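Local coordinates for protein 1,4-dihydroxy-2-naphthoyl-CoA hydrolase (Escherichia coli, PDB 1VH5) that hydrolyses 1,4-dihydroxy-2-naphthoyl-CoA to 1,4-dihydroxy-2-naphthoate and CoA in menaquinone biosynthesis, and also cleaves a wide range of other acyl-CoA thioesters, at residues I4-I9 with Y73-G78; D27-E31 with G98-G102; N88-S94 with R126-R132. Where two conformers were deposited one is given. Numbering follows the deposited sequence.

Overall arrangement
The chain has a hotdog fold, in which a curved antiparallel sheet wraps around helix 57-74. Interaction 1 ties the N-terminal segment 4-9 to the C-terminal end of that helix. Interaction 2 joins the start of strand 29-33, and Asp27 just before it, to strand 99-106, with strand 38-43 between them. Interaction 3 pairs strands 81-91 and 127-138, where the sheet meets the second subunit. Along the chain interactions 1 and 2 cross, as do 2 and 3; interaction 1 closes before interaction 3 opens. Interactions 1 and 3 lie on opposite sides of the chain's centre, about 27 Å between centres. Interaction 3 contains substrate-binding residues; interaction 2 lies away from the substrate-binding and catalytic residues.

Interaction 1. Residues I4-I9 with Y73-G78; sequences IWKRKI and YLCTEG
The salt bridge from Lys6 NZ to Glu77 OE2 measures 2.7 Å. Lys6 reaches it with an extended side chain (chi1 m, chi2 to chi4 t). Arg7 (chi1 m, chi2 and chi3 t) makes the largest contribution. Arg7 NE donates to Tyr73 O at 3.1 Å. Arg7 NH1 donates to Thr76 OG1 at 3.0 Å and to Gly78 O at 2.9 Å, and Arg7 NH2 also donates to Gly78 O at 2.9 Å. The guanidinium lies flat on the Tyr73 ring, centres 4.1 Å apart and planes at 6°, a cation-pi stack. Arg7 CD adds a CH-pi contact, 3.8 Å from the ring centroid.

Segment 4-9 has no regular helix or strand; Arg7 to Ile9 are extended (phi/psi about -128/146, -97/138, -146/143). Segment 73-78 runs from helix 57-74 into a loop, where Gly78 has positive phi (54°). Leu74 O accepts from Lys6 N at 2.8 Å and, weakly, from Arg7 N at 3.2 Å. Trp5 CA and Cys75 CA are 4.8 Å apart. Thr76 N and Thr76 OG1 donate to Tyr73 O, at 3.0 and 2.8 Å.

Apolar packing follows. Trp5 CE3 lies 3.5 Å from Leu74 CB. Cys75 SG makes an oblique sulfur-aromatic contact, 4.6 Å from the centroid of the Trp5 six-membered ring. Trp5 NE1 hydrogen-bonds to Gly34 O. Ile9 CG2 meets Leu74 CD2 at 3.7 Å, and Ile4 CG1 meets Cys75 SG at 3.9 Å. Ile4 also touches the substrate-binding residue Leu109.

Basic residues of 4-9 thus bind main-chain carbonyls and Glu77 where helix 57-74 runs into its loop, with apolar side chains packed alongside.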
loop_
_atom_site.group_PDB
_atom_site.type_symbol
_atom_site.label_atom_id
_atom_site.label_comp_id
_atom_site.label_asym_id
_atom_site.label_seq_id
_atom_site.Cartn_x
_atom_site.Cartn_y
_atom_site.Cartn_z
ATOM N N ILE A 4 -23.717 -8.830 8.134
ATOM C CA ILE A 4 -22.879 -8.045 9.071
ATOM C C ILE A 4 -23.112 -6.540 8.988
ATOM O O ILE A 4 -22.787 -5.808 9.913
ATOM C CB ILE A 4 -21.379 -8.377 8.875
ATOM C CG1 ILE A 4 -20.859 -7.829 7.524
ATOM C CG2 ILE A 4 -21.112 -9.889 9.096
ATOM C CD1 ILE A 4 -19.399 -8.119 7.307
ATOM N N TRP A 5 -23.661 -6.051 7.868
ATOM C CA TRP A 5 -23.670 -4.600 7.662
ATOM C C TRP A 5 -24.694 -3.910 8.539
ATOM O O TRP A 5 -25.783 -4.475 8.815
ATOM C CB TRP A 5 -23.966 -4.217 6.207
ATOM C CG TRP A 5 -23.218 -5.086 5.219
ATOM C CD1 TRP A 5 -23.755 -5.974 4.329
ATOM C CD2 TRP A 5 -21.795 -5.142 5.027
ATOM N NE1 TRP A 5 -22.762 -6.591 3.616
ATOM C CE2 TRP A 5 -21.550 -6.101 4.021
ATOM C CE3 TRP A 5 -20.704 -4.500 5.630
ATOM C CZ2 TRP A 5 -20.271 -6.417 3.586
ATOM C CZ3 TRP A 5 -19.422 -4.827 5.209
ATOM C CH2 TRP A 5 -19.222 -5.774 4.183
ATOM N N LYS A 6 -24.347 -2.695 8.954
ATOM C CA LYS A 6 -25.261 -1.792 9.668
ATOM C C LYS A 6 -25.791 -0.674 8.801
ATOM O O LYS A 6 -26.705 0.058 9.193
ATOM C CB LYS A 6 -24.597 -1.194 10.895
ATOM C CG LYS A 6 -24.298 -2.198 11.975
ATOM C CD LYS A 6 -23.833 -1.440 13.194
ATOM C CE LYS A 6 -23.549 -2.319 14.362
ATOM N NZ LYS A 6 -23.408 -1.357 15.480
ATOM N N ARG A 7 -25.230 -0.540 7.614
ATOM C CA ARG A 7 -25.645 0.501 6.687
ATOM C C ARG A 7 -25.935 -0.169 5.382
ATOM O O ARG A 7 -25.273 -1.125 5.000
ATOM C CB ARG A 7 -24.540 1.530 6.447
ATOM C CG ARG A 7 -23.990 2.239 7.662
ATOM C CD ARG A 7 -22.937 3.265 7.318
ATOM N NE ARG A 7 -22.164 3.742 8.455
ATOM C CZ ARG A 7 -22.479 4.774 9.218
ATOM N NH1 ARG A 7 -21.692 5.114 10.220
ATOM N NH2 ARG A 7 -23.580 5.498 8.977
ATOM N N LYS A 8 -26.926 0.353 4.669
ATOM C CA LYS A 8 -27.192 -0.136 3.320
ATOM C C LYS A 8 -26.508 0.783 2.302
ATOM O O LYS A 8 -26.485 2.000 2.448
ATOM C CB LYS A 8 -28.708 -0.232 3.066
ATOM C CG LYS A 8 -29.086 -1.017 1.805
ATOM C CD LYS A 8 -29.124 -2.523 2.063
ATOM C CE LYS A 8 -30.536 -3.033 2.336
ATOM N NZ LYS A 8 -30.508 -4.470 2.723
ATOM N N ILE A 9 -25.912 0.179 1.294
ATOM C CA ILE A 9 -25.319 0.922 0.190
ATOM C C ILE A 9 -25.469 0.124 -1.097
ATOM O O ILE A 9 -25.428 -1.102 -1.077
ATOM C CB ILE A 9 -23.820 1.275 0.513
ATOM C CG1 ILE A 9 -23.347 2.462 -0.328
ATOM C CG2 ILE A 9 -22.884 0.059 0.371
ATOM C CD1 ILE A 9 -22.022 3.058 0.175
ATOM N N TYR A 73 -16.541 0.868 7.741
ATOM C CA TYR A 73 -17.550 1.933 7.834
ATOM C C TYR A 73 -18.964 1.342 7.747
ATOM O O TYR A 73 -19.854 1.722 8.528
ATOM C CB TYR A 73 -17.313 2.942 6.685
ATOM C CG TYR A 73 -18.500 3.895 6.472
ATOM C CD1 TYR A 73 -18.756 4.938 7.365
ATOM C CD2 TYR A 73 -19.344 3.736 5.371
ATOM C CE1 TYR A 73 -19.857 5.810 7.174
ATOM C CE2 TYR A 73 -20.426 4.615 5.161
ATOM C CZ TYR A 73 -20.657 5.639 6.070
ATOM O OH TYR A 73 -21.735 6.493 5.882
ATOM N N LEU A 74 -19.161 0.397 6.832
ATOM C CA LEU A 74 -20.485 -0.204 6.648
ATOM C C LEU A 74 -20.939 -1.022 7.845
ATOM O O LEU A 74 -22.150 -1.331 7.939
ATOM C CB LEU A 74 -20.567 -1.052 5.375
ATOM C CG LEU A 74 -20.355 -0.291 4.050
ATOM C CD1 LEU A 74 -20.215 -1.272 2.896
ATOM C CD2 LEU A 74 -21.505 0.692 3.746
ATOM N N CYS A 75 -20.020 -1.326 8.778
ATOM C CA CYS A 75 -20.331 -2.076 10.000
ATOM C C CYS A 75 -20.441 -1.144 11.210
ATOM O O CYS A 75 -20.457 -1.612 12.357
ATOM C CB CYS A 75 -19.326 -3.202 10.258
ATOM S SG CYS A 75 -19.429 -4.510 9.007
ATOM N N THR A 76 -20.498 0.162 10.956
ATOM C CA THR A 76 -20.786 1.145 12.021
ATOM C C THR A 76 -22.123 1.804 11.726
ATOM O O THR A 76 -22.734 1.549 10.674
ATOM C CB THR A 76 -19.682 2.235 12.153
ATOM O OG1 THR A 76 -19.651 3.041 10.957
ATOM C CG2 THR A 76 -18.295 1.632 12.365
ATOM N N GLU A 77 -22.575 2.667 12.632
ATOM C CA GLU A 77 -23.871 3.312 12.414
ATOM C C GLU A 77 -23.878 4.790 12.790
ATOM O O GLU A 77 -22.989 5.265 13.501
ATOM C CB GLU A 77 -25.002 2.516 13.090
ATOM C CG GLU A 77 -24.872 2.321 14.594
ATOM C CD GLU A 77 -25.952 1.365 15.105
ATOM O OE1 GLU A 77 -27.117 1.786 15.129
ATOM O OE2 GLU A 77 -25.648 0.219 15.486
ATOM N N GLY A 78 -24.867 5.526 12.280
ATOM C CA GLY A 78 -24.942 6.969 12.491
ATOM C C GLY A 78 -23.679 7.717 12.076
ATOM O O GLY A 78 -23.166 7.507 10.992
#

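Interaction 2. Residues D27-E31 with G98-G102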
loop_
_atom_site.group_PDB
_atom_site.type_symbol
_atom_site.label_atom_id
_atom_site.label_comp_id
_atom_site.label_asym_id
_atom_site.label_seq_id
_atom_site.Cartn_x
_atom_site.Cartn_y
_atom_site.Cartn_z
ATOM N N ASP A 27 -8.685 3.069 -10.758
ATOM C CA ASP A 27 -9.791 2.260 -11.307
ATOM C C ASP A 27 -10.118 1.057 -10.446
ATOM O O ASP A 27 -10.405 -0.014 -10.957
ATOM C CB ASP A 27 -9.477 1.810 -12.754
ATOM C CG ASP A 27 -10.683 1.235 -13.492
ATOM O OD1 ASP A 27 -10.470 0.270 -14.273
ATOM O OD2 ASP A 27 -11.841 1.688 -13.343
ATOM N N ILE A 28 -10.051 1.250 -9.136
ATOM C CA ILE A 28 -10.594 0.240 -8.243
ATOM C C ILE A 28 -12.130 0.280 -8.347
ATOM O O ILE A 28 -12.728 1.368 -8.231
ATOM C CB ILE A 28 -10.064 0.494 -6.814
ATOM C CG1 ILE A 28 -8.563 0.163 -6.778
ATOM C CG2 ILE A 28 -10.794 -0.379 -5.798
ATOM C CD1 ILE A 28 -7.809 0.699 -5.516
ATOM N N ARG A 29 -12.745 -0.891 -8.553
ATOM C CA ARG A 29 -14.185 -0.983 -8.773
ATOM C C ARG A 29 -14.744 -2.000 -7.783
ATOM O O ARG A 29 -14.381 -3.179 -7.817
ATOM C CB ARG A 29 -14.487 -1.501 -10.191
ATOM C CG ARG A 29 -13.786 -0.834 -11.353
ATOM C CD ARG A 29 -14.438 -1.126 -12.703
ATOM N NE ARG A 29 -13.644 -0.638 -13.829
ATOM C CZ ARG A 29 -13.355 -1.328 -14.932
ATOM N NH1 ARG A 29 -12.620 -0.764 -15.888
ATOM N NH2 ARG A 29 -13.778 -2.576 -15.077
ATOM N N PHE A 30 -15.681 -1.561 -6.946
ATOM C CA PHE A 30 -16.450 -2.524 -6.138
ATOM C C PHE A 30 -17.393 -3.344 -7.033
ATOM O O PHE A 30 -18.074 -2.787 -7.891
ATOM C CB PHE A 30 -17.212 -1.792 -5.012
ATOM C CG PHE A 30 -16.287 -1.267 -3.964
ATOM C CD1 PHE A 30 -15.655 -0.025 -4.096
ATOM C CD2 PHE A 30 -15.975 -2.044 -2.877
ATOM C CE1 PHE A 30 -14.738 0.430 -3.138
ATOM C CE2 PHE A 30 -15.040 -1.621 -1.936
ATOM C CZ PHE A 30 -14.460 -0.382 -2.038
ATOM N N GLU A 31 -17.388 -4.650 -6.841
ATOM C CA GLU A 31 -18.090 -5.593 -7.714
ATOM C C GLU A 31 -19.175 -6.379 -7.014
ATOM O O GLU A 31 -20.080 -6.912 -7.678
ATOM C CB GLU A 31 -17.114 -6.630 -8.242
ATOM C CG GLU A 31 -15.887 -6.085 -8.930
ATOM C CD GLU A 31 -15.979 -6.152 -10.433
ATOM O OE1 GLU A 31 -16.985 -6.679 -10.943
ATOM O OE2 GLU A 31 -15.041 -5.698 -11.096
ATOM N N GLY A 98 -4.535 -8.225 -16.729
ATOM C CA GLY A 98 -5.914 -8.313 -16.314
ATOM C C GLY A 98 -6.218 -7.496 -15.080
ATOM O O GLY A 98 -5.646 -6.435 -14.876
ATOM N N ARG A 99 -7.166 -7.984 -14.288
ATOM C CA ARG A 99 -7.576 -7.317 -13.061
ATOM C C ARG A 99 -7.396 -8.298 -11.949
ATOM O O ARG A 99 -7.623 -9.485 -12.141
ATOM C CB ARG A 99 -9.033 -6.859 -13.109
ATOM C CG ARG A 99 -9.325 -5.841 -14.222
ATOM C CD ARG A 99 -10.775 -5.398 -14.260
ATOM N NE ARG A 99 -11.162 -4.597 -13.094
ATOM C CZ ARG A 99 -10.955 -3.301 -12.983
ATOM N NH1 ARG A 99 -11.352 -2.656 -11.904
ATOM N NH2 ARG A 99 -10.358 -2.623 -13.969
ATOM N N VAL A 100 -6.999 -7.801 -10.788
ATOM C CA VAL A 100 -7.001 -8.647 -9.591
ATOM C C VAL A 100 -8.218 -8.337 -8.758
ATOM O O VAL A 100 -8.810 -7.280 -8.904
ATOM C CB VAL A 100 -5.698 -8.462 -8.727
ATOM C CG1 VAL A 100 -4.505 -9.012 -9.489
ATOM C CG2 VAL A 100 -5.503 -7.016 -8.270
ATOM N N ARG A 101 -8.608 -9.309 -7.936
ATOM C CA ARG A 101 -9.824 -9.176 -7.131
ATOM C C ARG A 101 -9.523 -9.329 -5.644
ATOM O O ARG A 101 -8.968 -10.351 -5.238
ATOM C CB ARG A 101 -10.849 -10.216 -7.557
ATOM C CG ARG A 101 -12.199 -10.133 -6.785
ATOM C CD ARG A 101 -13.166 -11.272 -7.165
ATOM N NE ARG A 101 -13.533 -11.147 -8.563
ATOM C CZ ARG A 101 -14.621 -10.535 -8.989
ATOM N NH1 ARG A 101 -14.828 -10.414 -10.298
ATOM N NH2 ARG A 101 -15.486 -10.027 -8.121
ATOM N N GLY A 102 -9.895 -8.331 -4.856
ATOM C CA GLY A 102 -9.821 -8.467 -3.409
ATOM C C GLY A 102 -11.145 -8.919 -2.829
ATOM O O GLY A 102 -12.210 -8.394 -3.202
#
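Charge dominates this surface contact. Asp27 OD1 and Arg99 NH2 form a salt bridge at 2.9 Å, and Arg99 NH1 donates to the backbone Asp27 O at 3.0 Å. One guanidinium therefore holds both the side chain and the main chain of Asp27. The same carboxylate also binds Arg29: Arg29 NE donates to Asp27 OD2 at 3.0 Å, and Arg29 NH1 lies 2.9 Å from Asp27 OD1. Asp27, Arg29 and Arg99 make up a salt-bridge network.

Stacking accompanies it. The Arg29 and Arg99 guanidinium groups lie face to face, 3.7 Å between centres and with planes at 10°. Like charges come close, with Arg29 NH1 3.5 Å from Arg99 NH2. The shared Asp27 carboxylate offsets this repulsion.

Looser contacts involve Glu31. Glu31 CB lies 3.8 Å from Arg101 NH2. Their polar ends have other partners: Glu31 OE2 hydrogen-bonds to Thr41, and Arg101 NH2 forms a salt bridge with Glu39.

The backbone explains why side chains do the bridging. Asp27 has positive phi and ends helix 22-25 in a Schellman motif. Strand segments 29-31 and 99-102 cross at 60°, with axes 9.0 Å apart, too far for direct pairing. Strand 38-43 lies between them and makes backbone hydrogen bonds to both, through Arg29 with Thr41 and Val100 with Met42. Ile28 and Phe30 pack inward against helix 57-74, while the arginine network covers the outer face of the sheet.

Interaction 3. Residues N88-S94 with R126-R132; sequences NANHVRS and RLCCSSR
Strands 88-91 and 127-132 run antiparallel, axes 4.6 Å apart and N-to-C directions at 163°. Asn88-Arg132 and Asn90-Ser130 are hydrogen-bonded pairs, with side chains on one face. Ala89-Ser131 and His91-Cys129 are non-hydrogen-bonded pairs on the other, where Ala89, Cys129 and Ser131 touch helix 57-74.

Asn88 N donates to Arg132 O at 3.0 Å, and Arg132 N to Asn88 O at 2.9 Å. Asn90 N donates to Ser130 O at 2.9 Å, and Ser130 N to Asn90 O at 3.0 Å. Cys128 O accepts twice, from Val92 N at 2.9 Å and Arg93 N at 3.3 Å. On the other side of strand 127-138, Cys128 and Cys129 form a classic beta bulge against Ile120 of strand 113-121.

One water links Arg93 NE (3.0 Å) to Leu127 O (2.7 Å). A second donates to Ser94 O at 2.7 Å and binds Arg126 NH1 weakly at 3.4 Å. The guanidinium groups of Arg93 (chi1 and chi2 t, chi3 m) and Arg126 stack, centres 4.3 Å apart and planes at 7°. Arg126 NE has a salt bridge to Asp122.

Ser131 OG hydrogen-bonds to Ile118 O, Asn88 ND2 to Glu86, and Asn90 ND2 to Glu86 of the second subunit.

Residues 88-90 also pair with a strand of the second subunit, continuing the sheet as in hotdog-fold dimers. His91 to Ser94 bind substrate. His91 (chi1 m) hydrogen-bonds through NE2 to Glu65 of the second subunit, the probable catalytic residue, consistent with an active site shared between subunits.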
loop_
_atom_site.group_PDB
_atom_site.type_symbol
_atom_site.label_atom_id
_atom_site.label_comp_id
_atom_site.label_asym_id
_atom_site.label_seq_id
_atom_site.Cartn_x
_atom_site.Cartn_y
_atom_site.Cartn_z
ATOM N N ASN A 88 -1.134 -5.193 7.192
ATOM C CA ASN A 88 -0.018 -6.076 6.909
ATOM C C ASN A 88 -0.383 -6.972 5.752
ATOM O O ASN A 88 -1.577 -7.206 5.492
ATOM C CB ASN A 88 0.395 -6.852 8.155
ATOM C CG ASN A 88 -0.732 -7.674 8.691
ATOM O OD1 ASN A 88 -1.076 -8.708 8.115
ATOM N ND2 ASN A 88 -1.347 -7.211 9.771
ATOM N N ALA A 89 0.615 -7.440 5.015
ATOM C CA ALA A 89 0.369 -8.250 3.822
ATOM C C ALA A 89 1.532 -9.130 3.524
ATOM O O ALA A 89 2.699 -8.714 3.697
ATOM C CB ALA A 89 0.042 -7.364 2.597
ATOM N N ASN A 90 1.211 -10.328 3.049
ATOM C CA ASN A 90 2.188 -11.170 2.408
ATOM C C ASN A 90 1.984 -11.244 0.907
ATOM O O ASN A 90 0.860 -11.498 0.440
ATOM C CB ASN A 90 2.100 -12.559 2.990
ATOM C CG ASN A 90 3.290 -13.325 2.735
ATOM O OD1 ASN A 90 3.488 -13.792 1.613
ATOM N ND2 ASN A 90 4.183 -13.423 3.775
ATOM N N HIS A 91 3.064 -11.060 0.145
ATOM C CA HIS A 91 2.983 -11.103 -1.322
ATOM C C HIS A 91 3.411 -12.495 -1.768
ATOM O O HIS A 91 4.583 -12.862 -1.663
ATOM C CB HIS A 91 3.971 -10.064 -1.895
ATOM C CG HIS A 91 3.697 -8.655 -1.458
ATOM N ND1 HIS A 91 2.464 -8.052 -1.604
ATOM C CD2 HIS A 91 4.514 -7.725 -0.909
ATOM C CE1 HIS A 91 2.523 -6.817 -1.138
ATOM N NE2 HIS A 91 3.762 -6.591 -0.728
ATOM N N VAL A 92 2.452 -13.306 -2.205
ATOM C CA VAL A 92 2.748 -14.722 -2.485
ATOM C C VAL A 92 2.879 -15.097 -3.936
ATOM O O VAL A 92 3.503 -16.116 -4.251
ATOM C CB VAL A 92 1.828 -15.703 -1.768
ATOM C CG1 VAL A 92 2.056 -15.629 -0.257
ATOM C CG2 VAL A 92 0.402 -15.450 -2.116
ATOM N N ARG A 93 2.302 -14.293 -4.822
ATOM C CA ARG A 93 2.426 -14.545 -6.249
ATOM C C ARG A 93 2.314 -13.224 -6.992
ATOM O O ARG A 93 1.516 -12.354 -6.619
ATOM C CB ARG A 93 1.319 -15.504 -6.696
ATOM C CG ARG A 93 1.260 -15.781 -8.229
ATOM C CD ARG A 93 0.083 -16.658 -8.652
ATOM N NE ARG A 93 0.224 -18.051 -8.237
ATOM C CZ ARG A 93 0.868 -18.982 -8.943
ATOM N NH1 ARG A 93 0.940 -20.221 -8.482
ATOM N NH2 ARG A 93 1.450 -18.668 -10.092
ATOM N N SER A 94 3.117 -13.061 -8.034
ATOM C CA SER A 94 3.044 -11.862 -8.863
ATOM C C SER A 94 1.864 -11.904 -9.801
ATOM O O SER A 94 1.266 -12.963 -10.034
ATOM C CB SER A 94 4.345 -11.702 -9.640
ATOM O OG SER A 94 4.477 -12.760 -10.581
ATOM N N ARG A 126 -5.865 -17.525 -8.499
ATOM C CA ARG A 126 -4.688 -17.799 -7.665
ATOM C C ARG A 126 -4.432 -16.660 -6.673
ATOM O O ARG A 126 -4.457 -15.479 -7.017
ATOM C CB ARG A 126 -3.467 -18.009 -8.545
ATOM C CG ARG A 126 -3.770 -19.000 -9.680
ATOM C CD ARG A 126 -2.579 -19.260 -10.541
ATOM N NE ARG A 126 -2.232 -18.085 -11.332
ATOM C CZ ARG A 126 -1.451 -18.103 -12.407
ATOM N NH1 ARG A 126 -1.209 -16.973 -13.044
ATOM N NH2 ARG A 126 -0.906 -19.243 -12.840
ATOM N N LEU A 127 -4.178 -17.033 -5.429
ATOM C CA LEU A 127 -3.871 -16.060 -4.386
ATOM C C LEU A 127 -2.573 -15.346 -4.693
ATOM O O LEU A 127 -1.546 -15.983 -4.942
ATOM C CB LEU A 127 -3.743 -16.775 -3.056
ATOM C CG LEU A 127 -3.506 -15.893 -1.827
ATOM C CD1 LEU A 127 -4.719 -15.019 -1.524
ATOM C CD2 LEU A 127 -3.116 -16.773 -0.633
ATOM N N CYS A 128 -2.632 -14.027 -4.703
ATOM C CA CYS A 128 -1.428 -13.246 -4.940
ATOM C C CYS A 128 -0.986 -12.468 -3.700
ATOM O O CYS A 128 0.187 -12.173 -3.541
ATOM C CB CYS A 128 -1.664 -12.230 -6.062
ATOM S SG CYS A 128 -1.883 -13.038 -7.676
ATOM N N CYS A 129 -1.929 -12.049 -2.858
ATOM C CA CYS A 129 -1.561 -11.277 -1.673
ATOM C C CYS A 129 -2.587 -11.608 -0.572
ATOM O O CYS A 129 -3.783 -11.669 -0.842
ATOM C CB CYS A 129 -1.580 -9.776 -2.007
ATOM S SG CYS A 129 -1.194 -8.656 -0.621
ATOM N N SER A 130 -2.121 -11.797 0.669
ATOM C CA SER A 130 -3.040 -12.001 1.779
ATOM C C SER A 130 -2.745 -10.922 2.815
ATOM O O SER A 130 -1.605 -10.771 3.253
ATOM C CB SER A 130 -2.801 -13.380 2.387
ATOM O OG SER A 130 -3.613 -13.542 3.549
ATOM N N SER A 131 -3.767 -10.185 3.216
ATOM C CA SER A 131 -3.603 -9.004 4.040
ATOM C C SER A 131 -4.585 -9.000 5.202
ATOM O O SER A 131 -5.627 -9.672 5.162
ATOM C CB SER A 131 -3.742 -7.747 3.231
ATOM O OG SER A 131 -5.092 -7.520 2.949
ATOM N N ARG A 132 -4.216 -8.274 6.251
ATOM C CA ARG A 132 -5.114 -7.983 7.367
ATOM C C ARG A 132 -5.074 -6.490 7.700
ATOM O O ARG A 132 -4.000 -5.904 7.668
ATOM C CB ARG A 132 -4.676 -8.761 8.621
ATOM C CG ARG A 132 -4.930 -10.275 8.611
ATOM C CD ARG A 132 -4.835 -10.947 10.004
ATOM N NE ARG A 132 -3.688 -10.466 10.802
ATOM C CZ ARG A 132 -2.460 -10.959 10.692
ATOM N NH1 ARG A 132 -1.492 -10.455 11.400
ATOM N NH2 ARG A 132 -2.164 -11.960 9.882
HETATM O O HOH W 1 -0.822 -18.546 -5.460
HETATM O O HOH W 2 -0.744 -13.955 -11.583
#